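PDB 3ER6: putative transcriptional regulator protein from Vibrio parahaemolyticus, which probably acts as a sequence-specific DNA-binding transcription regulator of the AraC type, the chain described here being its DJ-1/PfpI-like domain without the helix-turn-helix part. Local coordinates for residues 95-98 and 99-102; 102-106 and 107-111; 136-139 and 140-143; 157-161 and 162-166; 182-185 and 186-190. The protein carries 1 engineered substitution. All blocks are in the same frame, centred on the assembly; numbering follows the deposited sequence.

Interaction 1 of 5, residues 95-98 and 99-102; sequences PALF and DWIR
Residues 95-98 and 99-102 form two successive turns of the helix 95-106, joined by four i to i+4 backbone bonds that run from Asp-99 N to Pro-95 O through Arg-102 N to Phe-98 O. Ile-101 N reaches Leu-97 O at 3.0 Å. Along one flank Leu-97 and Trp-100 lie side by side and point the same way. Both have CG anti to the backbone N (chi1 -158° for Leu-97, 177° for Trp-100), which sends the leucine branch along the indole: CD1 of Leu-97 meets CE3 of Trp-100 at 3.6 Å, obliquely to the ring. Ile-101 lays CG1 against the carbonyl oxygen of Leu-97 at 3.4 Å, and its side chain continues to Leu-78 and Ile-80 of strand 77-80. Phe-98 turns to helix 117-124, where it packs on Val-120, Lys-123 and Ala-124. The indole NE1 is hydrogen-bonded to Phe-72 O, and Trp-69 meets the ring. Asp-99 and Arg-102 lie on the exposed side. The helix is thus amphipathic: its apolar flank packs on strand 77-80 of the central sheet and on helix 117-124, and the one polar atom of the buried indole is satisfied by a backbone carbonyl.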
loop_
_atom_site.group_PDB
_atom_site.type_symbol
_atom_site.label_atom_id
_atom_site.label_comp_id
_atom_site.label_asym_id
_atom_site.label_seq_id
_atom_site.Cartn_x
_atom_site.Cartn_y
_atom_site.Cartn_z
ATOM N N PRO A 95 -2.358 13.690 -23.212
ATOM C CA PRO A 95 -1.472 13.116 -24.255
ATOM C C PRO A 95 0.012 13.405 -24.059
ATOM O O PRO A 95 0.866 12.596 -24.456
ATOM C CB PRO A 95 -1.930 13.807 -25.533
ATOM C CG PRO A 95 -3.013 14.763 -25.155
ATOM C CD PRO A 95 -3.490 14.449 -23.776
ATOM N N ALA A 96 0.340 14.581 -23.537
ATOM C CA ALA A 96 1.734 14.914 -23.253
ATOM C C ALA A 96 2.348 13.942 -22.237
ATOM O O ALA A 96 3.560 13.685 -22.253
ATOM C CB ALA A 96 1.864 16.330 -22.782
ATOM N N LEU A 97 1.499 13.404 -21.365
ATOM C CA LEU A 97 1.962 12.427 -20.372
ATOM C C LEU A 97 2.234 11.087 -21.078
ATOM O O LEU A 97 3.230 10.436 -20.776
ATOM C CB LEU A 97 0.934 12.272 -19.270
ATOM C CG LEU A 97 1.322 11.746 -17.888
ATOM C CD1 LEU A 97 2.541 12.486 -17.207
ATOM C CD2 LEU A 97 0.108 11.899 -17.010
ATOM N N PHE A 98 1.356 10.674 -22.009
ATOM C CA PHE A 98 1.696 9.525 -22.861
ATOM C C PHE A 98 2.997 9.752 -23.617
ATOM O O PHE A 98 3.774 8.827 -23.774
ATOM C CB PHE A 98 0.573 9.193 -23.860
ATOM C CG PHE A 98 -0.501 8.356 -23.282
ATOM C CD1 PHE A 98 -0.264 7.008 -23.023
ATOM C CD2 PHE A 98 -1.728 8.896 -22.970
ATOM C CE1 PHE A 98 -1.276 6.194 -22.482
ATOM C CE2 PHE A 98 -2.733 8.111 -22.422
ATOM C CZ PHE A 98 -2.504 6.739 -22.171
ATOM N N ASP A 99 3.236 10.976 -24.115
ATOM C CA ASP A 99 4.463 11.219 -24.849
ATOM C C ASP A 99 5.640 11.041 -23.912
ATOM O O ASP A 99 6.637 10.474 -24.273
ATOM C CB ASP A 99 4.515 12.643 -25.458
ATOM C CG ASP A 99 3.475 12.854 -26.574
ATOM O OD1 ASP A 99 2.996 11.849 -27.137
ATOM O OD2 ASP A 99 3.119 14.032 -26.867
ATOM N N TRP A 100 5.512 11.533 -22.676
ATOM C CA TRP A 100 6.593 11.445 -21.696
ATOM C C TRP A 100 6.948 9.967 -21.322
ATOM O O TRP A 100 8.100 9.585 -21.310
ATOM C CB TRP A 100 6.157 12.278 -20.476
ATOM C CG TRP A 100 7.080 12.291 -19.309
ATOM C CD1 TRP A 100 8.282 12.952 -19.205
ATOM C CD2 TRP A 100 6.797 11.745 -18.016
ATOM N NE1 TRP A 100 8.790 12.795 -17.937
ATOM C CE2 TRP A 100 7.905 12.044 -17.191
ATOM C CE3 TRP A 100 5.758 10.960 -17.508
ATOM C CZ2 TRP A 100 7.997 11.606 -15.872
ATOM C CZ3 TRP A 100 5.825 10.530 -16.161
ATOM C CH2 TRP A 100 6.959 10.859 -15.358
ATOM N N ILE A 101 5.941 9.127 -21.134
ATOM C CA ILE A 101 6.139 7.699 -20.858
ATOM C C ILE A 101 6.780 7.002 -22.059
ATOM O O ILE A 101 7.721 6.190 -21.925
ATOM C CB ILE A 101 4.771 7.070 -20.531
ATOM C CG1 ILE A 101 4.246 7.632 -19.184
ATOM C CG2 ILE A 101 4.833 5.496 -20.550
ATOM C CD1 ILE A 101 2.740 7.318 -18.911
ATOM N N ARG A 102 6.242 7.322 -23.232
ATOM C CA ARG A 102 6.769 6.735 -24.478
ATOM C C ARG A 102 8.252 7.069 -24.566
ATOM O O ARG A 102 9.092 6.190 -24.819
ATOM C CB ARG A 102 5.988 7.263 -25.680
ATOM C CG ARG A 102 6.540 6.889 -27.031
ATOM C CD ARG A 102 5.750 7.646 -28.135
ATOM N NE ARG A 102 6.377 7.427 -29.443
ATOM C CZ ARG A 102 6.118 6.392 -30.244
ATOM N NH1 ARG A 102 5.220 5.512 -29.897
ATOM N NH2 ARG A 102 6.745 6.280 -31.403
#

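Interaction 2 of 5, residues 102-106 and 107-111; sequences RELHL and KGSKI
Ser-109 N donates to Leu-104 O at 3.1 Å and Gly-108 N to His-105 O at 3.0 Å, two bonds that fold the chain back over the last turn of helix 95-106. The Gly-108 donor stands well above the carbonyl plane of His-105, 65° out of it, whereas Lys-107 N still makes a regular helical bond to Glu-103 O. CB of Ser-109 rests on Leu-104 O at 3.3 Å. His-105 and Ile-111 cross at about a right angle, CD2 of the imidazole touching CG1 of Ile-111 at 3.8 Å; CG of His-105 is anti to its N (chi1 177°), which swings the ring to the isoleucine. With Gly-108 at positive phi (102°), this is a Schellman motif, and it leads from the helix into strand 110-114. A water donates to both His-105 O and Ser-109 O, bridging helix end and loop. Farther out, Ser-109 OG is hydrogen-bonded to Thr-75 O and Lys-107 NZ to Asp-73 O, while Leu-126 packs on both His-105 and Ile-111.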
loop_
_atom_site.group_PDB
_atom_site.type_symbol
_atom_site.label_atom_id
_atom_site.label_comp_id
_atom_site.label_asym_id
_atom_site.label_seq_id
_atom_site.Cartn_x
_atom_site.Cartn_y
_atom_site.Cartn_z
ATOM N N ARG A 102 6.242 7.322 -23.232
ATOM C CA ARG A 102 6.769 6.735 -24.478
ATOM C C ARG A 102 8.252 7.069 -24.566
ATOM O O ARG A 102 9.092 6.190 -24.819
ATOM C CB ARG A 102 5.988 7.263 -25.680
ATOM C CG ARG A 102 6.540 6.889 -27.031
ATOM C CD ARG A 102 5.750 7.646 -28.135
ATOM N NE ARG A 102 6.377 7.427 -29.443
ATOM C CZ ARG A 102 6.118 6.392 -30.244
ATOM N NH1 ARG A 102 5.220 5.512 -29.897
ATOM N NH2 ARG A 102 6.745 6.280 -31.403
ATOM N N GLU A 103 8.602 8.333 -24.327
ATOM C CA GLU A 103 9.996 8.724 -24.503
ATOM C C GLU A 103 10.900 8.101 -23.488
ATOM O O GLU A 103 12.016 7.669 -23.815
ATOM C CB GLU A 103 10.188 10.254 -24.458
ATOM C CG GLU A 103 9.400 11.003 -25.547
ATOM C CD GLU A 103 9.407 12.555 -25.328
ATOM O OE1 GLU A 103 8.337 13.175 -25.519
ATOM O OE2 GLU A 103 10.458 13.151 -24.948
ATOM N N LEU A 104 10.486 8.131 -22.229
ATOM C CA LEU A 104 11.301 7.527 -21.185
ATOM C C LEU A 104 11.567 6.059 -21.542
ATOM O O LEU A 104 12.692 5.558 -21.385
ATOM C CB LEU A 104 10.632 7.625 -19.798
ATOM C CG LEU A 104 10.612 8.977 -19.076
ATOM C CD1 LEU A 104 9.641 8.877 -17.805
ATOM C CD2 LEU A 104 12.024 9.508 -18.719
ATOM N N HIS A 105 10.533 5.361 -22.015
ATOM C CA HIS A 105 10.733 3.964 -22.424
ATOM C C HIS A 105 11.743 3.820 -23.584
ATOM O O HIS A 105 12.643 2.979 -23.537
ATOM C CB HIS A 105 9.424 3.341 -22.837
ATOM C CG HIS A 105 9.570 1.944 -23.326
ATOM N ND1 HIS A 105 9.275 1.581 -24.620
ATOM C CD2 HIS A 105 9.971 0.812 -22.696
ATOM C CE1 HIS A 105 9.470 0.281 -24.770
ATOM N NE2 HIS A 105 9.907 -0.206 -23.624
ATOM N N LEU A 106 11.573 4.640 -24.629
ATOM C CA LEU A 106 12.534 4.684 -25.740
ATOM C C LEU A 106 13.938 4.973 -25.253
ATOM O O LEU A 106 14.909 4.457 -25.800
ATOM C CB LEU A 106 12.116 5.732 -26.782
ATOM C CG LEU A 106 10.798 5.420 -27.525
ATOM C CD1 LEU A 106 10.297 6.547 -28.507
ATOM C CD2 LEU A 106 10.859 4.057 -28.243
ATOM N N LYS A 107 14.081 5.812 -24.232
ATOM C CA LYS A 107 15.424 6.109 -23.705
ATOM C C LYS A 107 16.011 5.039 -22.767
ATOM O O LYS A 107 17.131 5.200 -22.301
ATOM C CB LYS A 107 15.450 7.439 -22.949
ATOM C CG LYS A 107 15.149 8.709 -23.755
ATOM C CD LYS A 107 14.907 9.843 -22.711
ATOM C CE LYS A 107 14.475 11.225 -23.303
ATOM N NZ LYS A 107 13.975 12.119 -22.142
ATOM N N GLY A 108 15.258 3.983 -22.450
ATOM C CA GLY A 108 15.805 2.901 -21.636
ATOM C C GLY A 108 15.426 2.860 -20.157
ATOM O O GLY A 108 15.938 2.018 -19.407
ATOM N N SER A 109 14.531 3.749 -19.727
ATOM C CA SER A 109 13.996 3.682 -18.346
ATOM C C SER A 109 13.358 2.320 -18.116
ATOM O O SER A 109 12.719 1.784 -19.025
ATOM C CB SER A 109 12.903 4.786 -18.149
ATOM O OG SER A 109 13.537 6.067 -18.111
ATOM N N LYS A 110 13.499 1.727 -16.928
ATOM C CA LYS A 110 12.604 0.610 -16.609
ATOM C C LYS A 110 11.196 1.156 -16.376
ATOM O O LYS A 110 11.058 2.202 -15.722
ATOM C CB LYS A 110 13.066 -0.193 -15.389
ATOM C CG LYS A 110 14.398 -0.904 -15.595
ATOM C CD LYS A 110 14.819 -1.584 -14.270
ATOM C CE LYS A 110 16.169 -2.243 -14.409
ATOM N NZ LYS A 110 16.138 -3.116 -15.598
ATOM N N ILE A 111 10.164 0.500 -16.942
ATOM C CA ILE A 111 8.773 0.942 -16.805
ATOM C C ILE A 111 8.022 -0.120 -16.003
ATOM O O ILE A 111 7.852 -1.289 -16.428
ATOM C CB ILE A 111 8.052 1.155 -18.166
ATOM C CG1 ILE A 111 8.901 1.946 -19.185
ATOM C CG2 ILE A 111 6.630 1.768 -18.004
ATOM C CD1 ILE A 111 9.266 3.436 -18.725
HETATM O O HOH W 1 13.200 1.017 -21.601
#

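Interaction 3 of 5, residues 136-139 and 140-143; sequences SYFA and HLFG
Phe-138 has chi1 at -80° and Leu-141 has CG anti to its backbone N (chi1 -180°), a pairing that sets the two side chains alongside each other, pointing the same way, on one flank of helix 136-145. This helix is the crossover of a small beta-alpha-beta unit between strands 131-132 and 150-151. CD2 of Leu-141 approaches CD1 of Phe-138 at 4.1 Å, oblique to the ring, a loose touch that is reinforced by Phe-119 and Pro-86, on which both residues pack. CD2 of Tyr-137 lies over one face of the Phe-138 ring, offset toward the rim. In the first turn two waters stand between the backbone groups: one links Ser-136 O to His-140 N, the other Tyr-137 O to Leu-141 N, in place of direct i to i+4 bonds. Phe-142, buried, meets the rings of Phe-119 and Phe-146, while Tyr-137 packs on Gln-194 of the second subunit. Phe-142 N donates to Phe-138 O at 3.0 Å, its N-H almost straight at 172°.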
loop_
_atom_site.group_PDB
_atom_site.type_symbol
_atom_site.label_atom_id
_atom_site.label_comp_id
_atom_site.label_asym_id
_atom_site.label_seq_id
_atom_site.Cartn_x
_atom_site.Cartn_y
_atom_site.Cartn_z
ATOM N N SER A 136 -8.618 -10.446 -12.226
ATOM C CA SER A 136 -9.944 -10.827 -12.689
ATOM C C SER A 136 -10.939 -9.682 -12.731
ATOM O O SER A 136 -11.856 -9.678 -13.551
ATOM C CB SER A 136 -10.517 -11.956 -11.814
ATOM O OG SER A 136 -9.728 -13.128 -11.955
ATOM N N TYR A 137 -10.783 -8.713 -11.830
ATOM C CA TYR A 137 -11.773 -7.641 -11.798
ATOM C C TYR A 137 -11.771 -6.843 -13.131
ATOM O O TYR A 137 -12.842 -6.498 -13.665
ATOM C CB TYR A 137 -11.573 -6.704 -10.597
ATOM C CG TYR A 137 -12.749 -5.771 -10.474
ATOM C CD1 TYR A 137 -13.996 -6.265 -10.151
ATOM C CD2 TYR A 137 -12.632 -4.421 -10.757
ATOM C CE1 TYR A 137 -15.088 -5.436 -10.053
ATOM C CE2 TYR A 137 -13.717 -3.590 -10.689
ATOM C CZ TYR A 137 -14.942 -4.107 -10.334
ATOM O OH TYR A 137 -16.024 -3.286 -10.271
ATOM N N PHE A 138 -10.592 -6.566 -13.685
ATOM C CA PHE A 138 -10.544 -5.816 -14.939
ATOM C C PHE A 138 -10.112 -6.608 -16.205
ATOM O O PHE A 138 -9.885 -6.007 -17.260
ATOM C CB PHE A 138 -9.750 -4.496 -14.779
ATOM C CG PHE A 138 -10.571 -3.378 -14.141
ATOM C CD1 PHE A 138 -11.795 -3.002 -14.695
ATOM C CD2 PHE A 138 -10.135 -2.709 -13.010
ATOM C CE1 PHE A 138 -12.562 -2.008 -14.145
ATOM C CE2 PHE A 138 -10.907 -1.724 -12.447
ATOM C CZ PHE A 138 -12.126 -1.375 -13.006
ATOM N N ALA A 139 -10.018 -7.939 -16.112
ATOM C CA ALA A 139 -9.522 -8.712 -17.254
ATOM C C ALA A 139 -10.444 -8.655 -18.479
ATOM O O ALA A 139 -9.972 -8.592 -19.642
ATOM C CB ALA A 139 -9.252 -10.185 -16.887
ATOM N N HIS A 140 -11.758 -8.686 -18.235
ATOM C CA HIS A 140 -12.696 -8.565 -19.355
ATOM C C HIS A 140 -12.494 -7.255 -20.136
ATOM O O HIS A 140 -12.371 -7.244 -21.351
ATOM C CB HIS A 140 -14.148 -8.652 -18.878
ATOM C CG HIS A 140 -15.125 -8.531 -20.003
ATOM N ND1 HIS A 140 -15.372 -9.564 -20.889
ATOM C CD2 HIS A 140 -15.859 -7.479 -20.439
ATOM C CE1 HIS A 140 -16.242 -9.163 -21.799
ATOM N NE2 HIS A 140 -16.550 -7.901 -21.550
ATOM N N LEU A 141 -12.463 -6.141 -19.413
ATOM C CA LEU A 141 -12.284 -4.839 -20.047
ATOM C C LEU A 141 -10.979 -4.786 -20.827
ATOM O O LEU A 141 -10.959 -4.327 -21.977
ATOM C CB LEU A 141 -12.374 -3.709 -19.018
ATOM C CG LEU A 141 -12.205 -2.276 -19.553
ATOM C CD1 LEU A 141 -13.315 -1.913 -20.554
ATOM C CD2 LEU A 141 -12.232 -1.271 -18.395
ATOM N N PHE A 142 -9.892 -5.251 -20.214
ATOM C CA PHE A 142 -8.607 -5.301 -20.929
ATOM C C PHE A 142 -8.788 -6.071 -22.256
ATOM O O PHE A 142 -8.270 -5.671 -23.304
ATOM C CB PHE A 142 -7.555 -6.007 -20.109
ATOM C CG PHE A 142 -6.163 -5.800 -20.627
ATOM C CD1 PHE A 142 -5.409 -4.728 -20.173
ATOM C CD2 PHE A 142 -5.614 -6.668 -21.570
ATOM C CE1 PHE A 142 -4.123 -4.514 -20.650
ATOM C CE2 PHE A 142 -4.325 -6.472 -22.046
ATOM C CZ PHE A 142 -3.582 -5.361 -21.569
ATOM N N GLY A 143 -9.507 -7.185 -22.194
ATOM C CA GLY A 143 -9.817 -7.940 -23.428
ATOM C C GLY A 143 -10.617 -7.150 -24.460
ATOM O O GLY A 143 -10.380 -7.278 -25.648
HETATM O O HOH W 2 -13.007 -8.822 -15.771
HETATM O O HOH W 3 -13.653 -5.955 -16.632
#

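Interaction 4 of 5, residues 157-161 and 162-166; sequences ALIDG and NVYLS
Leu-158 and Leu-165 face each other as a hydrogen-bonded antiparallel pair, Leu-165 N to Leu-158 O at 2.8 Å and Leu-158 N to Leu-165 O at 2.9 Å. The close side-chain packing between the strands is on the other face, where the exposed Ile-159 lies against the buried Tyr-164. Ile-159 CG1 is anti to the carbonyl carbon (chi1 -54°), as is Tyr-164 CG (chi1 -60°), and the two side chains meet at a slant. CG2 of Ile-159 sits over one face of the phenol ring, a CH-pi contact 4.2 Å from the centroid, and CD1 of Ile-159 reaches Tyr-164 CD1 at 3.6 Å. The leucines touch more loosely, side by side, with CD2 of Leu-158 and CD1 of Leu-165 4.0 Å apart. On their face the buried Asp-160 has OD2 hydrogen-bonded to Gln-129 N. The solvent-facing end is the type II' turn from Asp-160 to Val-163, where exposed Gly-161 takes positive phi (69°). The result is a beta hairpin at the edge of the main sheet: strand 157-160 is outermost within the chain, strand 163-166 bonds on its other side to the parallel strand 110-114, helix 117-124 covers Leu-165 through Ile-118 and Val-121, and helix 173-184 covers the opposite face.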
loop_
_atom_site.group_PDB
_atom_site.type_symbol
_atom_site.label_atom_id
_atom_site.label_comp_id
_atom_site.label_asym_id
_atom_site.label_seq_id
_atom_site.Cartn_x
_atom_site.Cartn_y
_atom_site.Cartn_z
ATOM N N ALA A 157 2.357 -11.523 -12.724
ATOM C CA ALA A 157 3.365 -10.571 -13.134
ATOM C C ALA A 157 4.003 -11.029 -14.449
ATOM O O ALA A 157 3.986 -12.230 -14.790
ATOM C CB ALA A 157 4.421 -10.394 -12.046
ATOM N N LEU A 158 4.607 -10.095 -15.160
ATOM C CA LEU A 158 5.269 -10.425 -16.463
ATOM C C LEU A 158 6.322 -9.394 -16.767
ATOM O O LEU A 158 6.085 -8.188 -16.531
ATOM C CB LEU A 158 4.220 -10.380 -17.580
ATOM C CG LEU A 158 4.568 -10.558 -19.065
ATOM C CD1 LEU A 158 3.344 -11.150 -19.772
ATOM C CD2 LEU A 158 4.976 -9.267 -19.763
ATOM N N ILE A 159 7.462 -9.831 -17.294
ATOM C CA ILE A 159 8.510 -8.918 -17.690
ATOM C C ILE A 159 8.816 -9.069 -19.201
ATOM O O ILE A 159 8.983 -10.171 -19.704
ATOM C CB ILE A 159 9.746 -9.139 -16.869
ATOM C CG1 ILE A 159 9.388 -9.045 -15.363
ATOM C CG2 ILE A 159 10.874 -8.167 -17.324
ATOM C CD1 ILE A 159 10.570 -9.388 -14.429
ATOM N N ASP A 160 8.846 -7.954 -19.914
ATOM C CA ASP A 160 9.025 -7.963 -21.364
ATOM C C ASP A 160 10.024 -6.847 -21.630
ATOM O O ASP A 160 9.690 -5.632 -21.664
ATOM C CB ASP A 160 7.685 -7.682 -22.042
ATOM C CG ASP A 160 7.762 -7.675 -23.581
ATOM O OD1 ASP A 160 8.845 -7.862 -24.156
ATOM O OD2 ASP A 160 6.703 -7.489 -24.201
ATOM N N GLY A 161 11.276 -7.241 -21.773
ATOM C CA GLY A 161 12.304 -6.245 -22.035
ATOM C C GLY A 161 12.448 -5.421 -20.765
ATOM O O GLY A 161 12.707 -5.972 -19.688
ATOM N N ASN A 162 12.297 -4.109 -20.886
ATOM C CA ASN A 162 12.373 -3.264 -19.695
ATOM C C ASN A 162 11.051 -2.853 -19.125
ATOM O O ASN A 162 10.993 -1.873 -18.365
ATOM C CB ASN A 162 13.187 -2.008 -19.979
ATOM C CG ASN A 162 14.595 -2.205 -19.611
ATOM O OD1 ASN A 162 14.912 -2.623 -18.475
ATOM N ND2 ASN A 162 15.475 -1.957 -20.560
ATOM N N VAL A 163 10.004 -3.573 -19.501
ATOM C CA VAL A 163 8.659 -3.256 -19.024
ATOM C C VAL A 163 8.265 -4.357 -18.030
ATOM O O VAL A 163 8.301 -5.554 -18.350
ATOM C CB VAL A 163 7.621 -3.165 -20.202
ATOM C CG1 VAL A 163 6.212 -2.819 -19.666
ATOM C CG2 VAL A 163 8.095 -2.173 -21.248
ATOM N N TYR A 164 7.876 -3.959 -16.832
ATOM C CA TYR A 164 7.501 -4.877 -15.749
ATOM C C TYR A 164 6.044 -4.661 -15.409
ATOM O O TYR A 164 5.645 -3.542 -15.064
ATOM C CB TYR A 164 8.333 -4.563 -14.470
ATOM C CG TYR A 164 9.811 -4.699 -14.655
ATOM C CD1 TYR A 164 10.507 -5.767 -14.051
ATOM C CD2 TYR A 164 10.524 -3.760 -15.395
ATOM C CE1 TYR A 164 11.885 -5.901 -14.179
ATOM C CE2 TYR A 164 11.926 -3.893 -15.578
ATOM C CZ TYR A 164 12.577 -4.976 -14.977
ATOM O OH TYR A 164 13.921 -5.113 -15.148
ATOM N N LEU A 165 5.248 -5.710 -15.491
ATOM C CA LEU A 165 3.859 -5.645 -15.210
ATOM C C LEU A 165 3.510 -6.449 -13.941
ATOM O O LEU A 165 3.908 -7.628 -13.786
ATOM C CB LEU A 165 3.007 -6.251 -16.365
ATOM C CG LEU A 165 3.226 -5.763 -17.817
ATOM C CD1 LEU A 165 2.213 -6.489 -18.742
ATOM C CD2 LEU A 165 3.073 -4.226 -17.937
ATOM N N SER A 166 2.732 -5.832 -13.050
ATOM C CA SER A 166 2.308 -6.529 -11.839
ATOM C C SER A 166 0.780 -6.213 -11.593
ATOM O O SER A 166 0.426 -5.088 -11.247
ATOM C CB SER A 166 3.177 -6.128 -10.633
ATOM O OG SER A 166 2.622 -6.724 -9.445
#

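Interaction 5 of 5, residues 182-185 and 186-190; sequences EYFG and KHTRN
Phe-184 and Thr-188 make the side-chain contact across the break between helices 173-184 and 186-195, but the first segment opens two residues earlier. Glu-182 sends its carboxylate to Lys-110 and Tyr-164 of the sheet. Tyr-183 follows, packing on Leu-9 and setting its CB over the centre of one face of the Phe-184 ring, 4.1 Å above the plane. Phe-184 ends the helix. Its CB meets CG2 of Thr-188 at 3.5 Å, the methyl lying obliquely to the ring; CG2 is placed there by being anti to the threonine N, with OG1 on the side of Phe-184 O (chi1 -54°). Phe-40 meets the phenylalanine ring, and Ala-38 touches both partners. A water bridges the end of the first helix and the first turn of the second, donating to Phe-184 O at 2.6 Å and accepting from Thr-188 N at 3.1 Å. Gly-185 then leaves helical geometry with positive phi (97°), and its carbonyl oxygen takes the N-H of Arg-189, N to O 3.1 Å. Arg-189 itself turns back to the earlier helix, where NH1 forms a salt bridge with Glu-181. Gly-185 is thus both the first non-helical residue after helix 173-184 and the N-cap of helix 186-195, so the two helices are joined through one residue.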
loop_
_atom_site.group_PDB
_atom_site.type_symbol
_atom_site.label_atom_id
_atom_site.label_comp_id
_atom_site.label_asym_id
_atom_site.label_seq_id
_atom_site.Cartn_x
_atom_site.Cartn_y
_atom_site.Cartn_z
ATOM N N GLU A 182 18.183 -6.765 -9.266
ATOM C CA GLU A 182 18.920 -6.091 -10.358
ATOM C C GLU A 182 19.852 -5.004 -9.896
ATOM O O GLU A 182 20.992 -4.955 -10.362
ATOM C CB GLU A 182 17.948 -5.513 -11.382
ATOM C CG GLU A 182 17.274 -6.612 -12.124
ATOM C CD GLU A 182 16.555 -6.128 -13.372
ATOM O OE1 GLU A 182 17.239 -5.492 -14.236
ATOM O OE2 GLU A 182 15.324 -6.424 -13.473
ATOM N N TYR A 183 19.396 -4.122 -9.000
ATOM C CA TYR A 183 20.250 -2.998 -8.596
ATOM C C TYR A 183 21.147 -3.266 -7.424
ATOM O O TYR A 183 22.242 -2.689 -7.356
ATOM C CB TYR A 183 19.392 -1.775 -8.289
ATOM C CG TYR A 183 18.805 -1.177 -9.545
ATOM C CD1 TYR A 183 19.594 -0.379 -10.387
ATOM C CD2 TYR A 183 17.493 -1.408 -9.892
ATOM C CE1 TYR A 183 19.069 0.173 -11.540
ATOM C CE2 TYR A 183 16.938 -0.853 -11.071
ATOM C CZ TYR A 183 17.746 -0.068 -11.893
ATOM O OH TYR A 183 17.229 0.507 -13.050
ATOM N N PHE A 184 20.661 -4.098 -6.485
ATOM C CA PHE A 184 21.308 -4.267 -5.198
ATOM C C PHE A 184 21.832 -5.694 -4.940
ATOM O O PHE A 184 22.609 -5.910 -4.008
ATOM C CB PHE A 184 20.372 -3.838 -4.046
ATOM C CG PHE A 184 19.907 -2.426 -4.139
ATOM C CD1 PHE A 184 20.832 -1.379 -4.159
ATOM C CD2 PHE A 184 18.557 -2.122 -4.197
ATOM C CE1 PHE A 184 20.418 -0.061 -4.248
ATOM C CE2 PHE A 184 18.137 -0.792 -4.276
ATOM C CZ PHE A 184 19.059 0.237 -4.302
ATOM N N GLY A 185 21.398 -6.670 -5.726
ATOM C CA GLY A 185 21.908 -8.012 -5.576
ATOM C C GLY A 185 21.050 -8.957 -4.749
ATOM O O GLY A 185 20.007 -8.567 -4.174
ATOM N N LYS A 186 21.514 -10.191 -4.641
ATOM C CA LYS A 186 20.703 -11.259 -4.074
ATOM C C LYS A 186 20.380 -11.121 -2.594
ATOM O O LYS A 186 19.234 -11.350 -2.155
ATOM C CB LYS A 186 21.346 -12.642 -4.306
ATOM C CG LYS A 186 20.866 -13.311 -5.576
ATOM C CD LYS A 186 21.359 -14.784 -5.697
ATOM C CE LYS A 186 22.843 -14.849 -6.172
ATOM N NZ LYS A 186 22.957 -14.577 -7.654
ATOM N N HIS A 187 21.388 -10.775 -1.812
ATOM C CA HIS A 187 21.193 -10.729 -0.376
ATOM C C HIS A 187 20.164 -9.648 -0.044
ATOM O O HIS A 187 19.290 -9.846 0.806
ATOM C CB HIS A 187 22.554 -10.399 0.316
ATOM C CG HIS A 187 23.357 -11.618 0.668
ATOM N ND1 HIS A 187 22.775 -12.787 1.106
ATOM C CD2 HIS A 187 24.692 -11.861 0.600
ATOM C CE1 HIS A 187 23.709 -13.702 1.287
ATOM N NE2 HIS A 187 24.885 -13.154 1.024
ATOM N N THR A 188 20.325 -8.475 -0.658
ATOM C CA THR A 188 19.328 -7.372 -0.491
ATOM C C THR A 188 17.910 -7.821 -0.894
ATOM O O THR A 188 16.921 -7.560 -0.182
ATOM C CB THR A 188 19.784 -6.113 -1.257
ATOM O OG1 THR A 188 21.123 -5.763 -0.844
ATOM C CG2 THR A 188 18.861 -4.849 -0.999
ATOM N N ARG A 189 17.802 -8.516 -2.026
ATOM C CA ARG A 189 16.528 -9.065 -2.427
ATOM C C ARG A 189 16.035 -10.021 -1.358
ATOM O O ARG A 189 14.842 -10.023 -1.002
ATOM C CB ARG A 189 16.634 -9.777 -3.782
ATOM C CG ARG A 189 15.291 -10.360 -4.257
ATOM C CD ARG A 189 15.402 -11.864 -4.660
ATOM N NE ARG A 189 14.097 -12.378 -5.103
ATOM C CZ ARG A 189 13.574 -12.227 -6.340
ATOM N NH1 ARG A 189 14.237 -11.627 -7.309
ATOM N NH2 ARG A 189 12.368 -12.709 -6.614
ATOM N N ASN A 190 16.913 -10.861 -0.840
ATOM C CA ASN A 190 16.437 -11.900 0.120
ATOM C C ASN A 190 16.018 -11.208 1.407
ATOM O O ASN A 190 15.045 -11.627 2.014
ATOM C CB ASN A 190 17.521 -12.967 0.426
ATOM C CG ASN A 190 17.801 -13.882 -0.753
ATOM O OD1 ASN A 190 17.041 -13.902 -1.731
ATOM N ND2 ASN A 190 18.932 -14.585 -0.706
HETATM O O HOH W 4 22.933 -7.757 -2.169
#

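In the fold
Interactions 1 and 2 lie in series on helix 95-106, sharing Arg-102, with centres 11 Å apart. Interaction 2 passes the chain into strand 110-114, which pairs with the hairpin of interaction 4: Ile-111 O lies 2.7 Å from Tyr-164 N, and Ile-111 N lies 2.9 Å from Asn-162 O. A polar cluster then joins interactions 2, 4 and 5, since Glu-182 forms a salt bridge with Lys-110 NZ through OE1 (3.0 Å) and probably a hydrogen bond with Tyr-164 OH through OE2 (2.5 Å), fastening helix 173-184 to the sheet. Interaction 3 stands apart, its centre 33 Å from that of interaction 5, and alone of the five touches the second subunit.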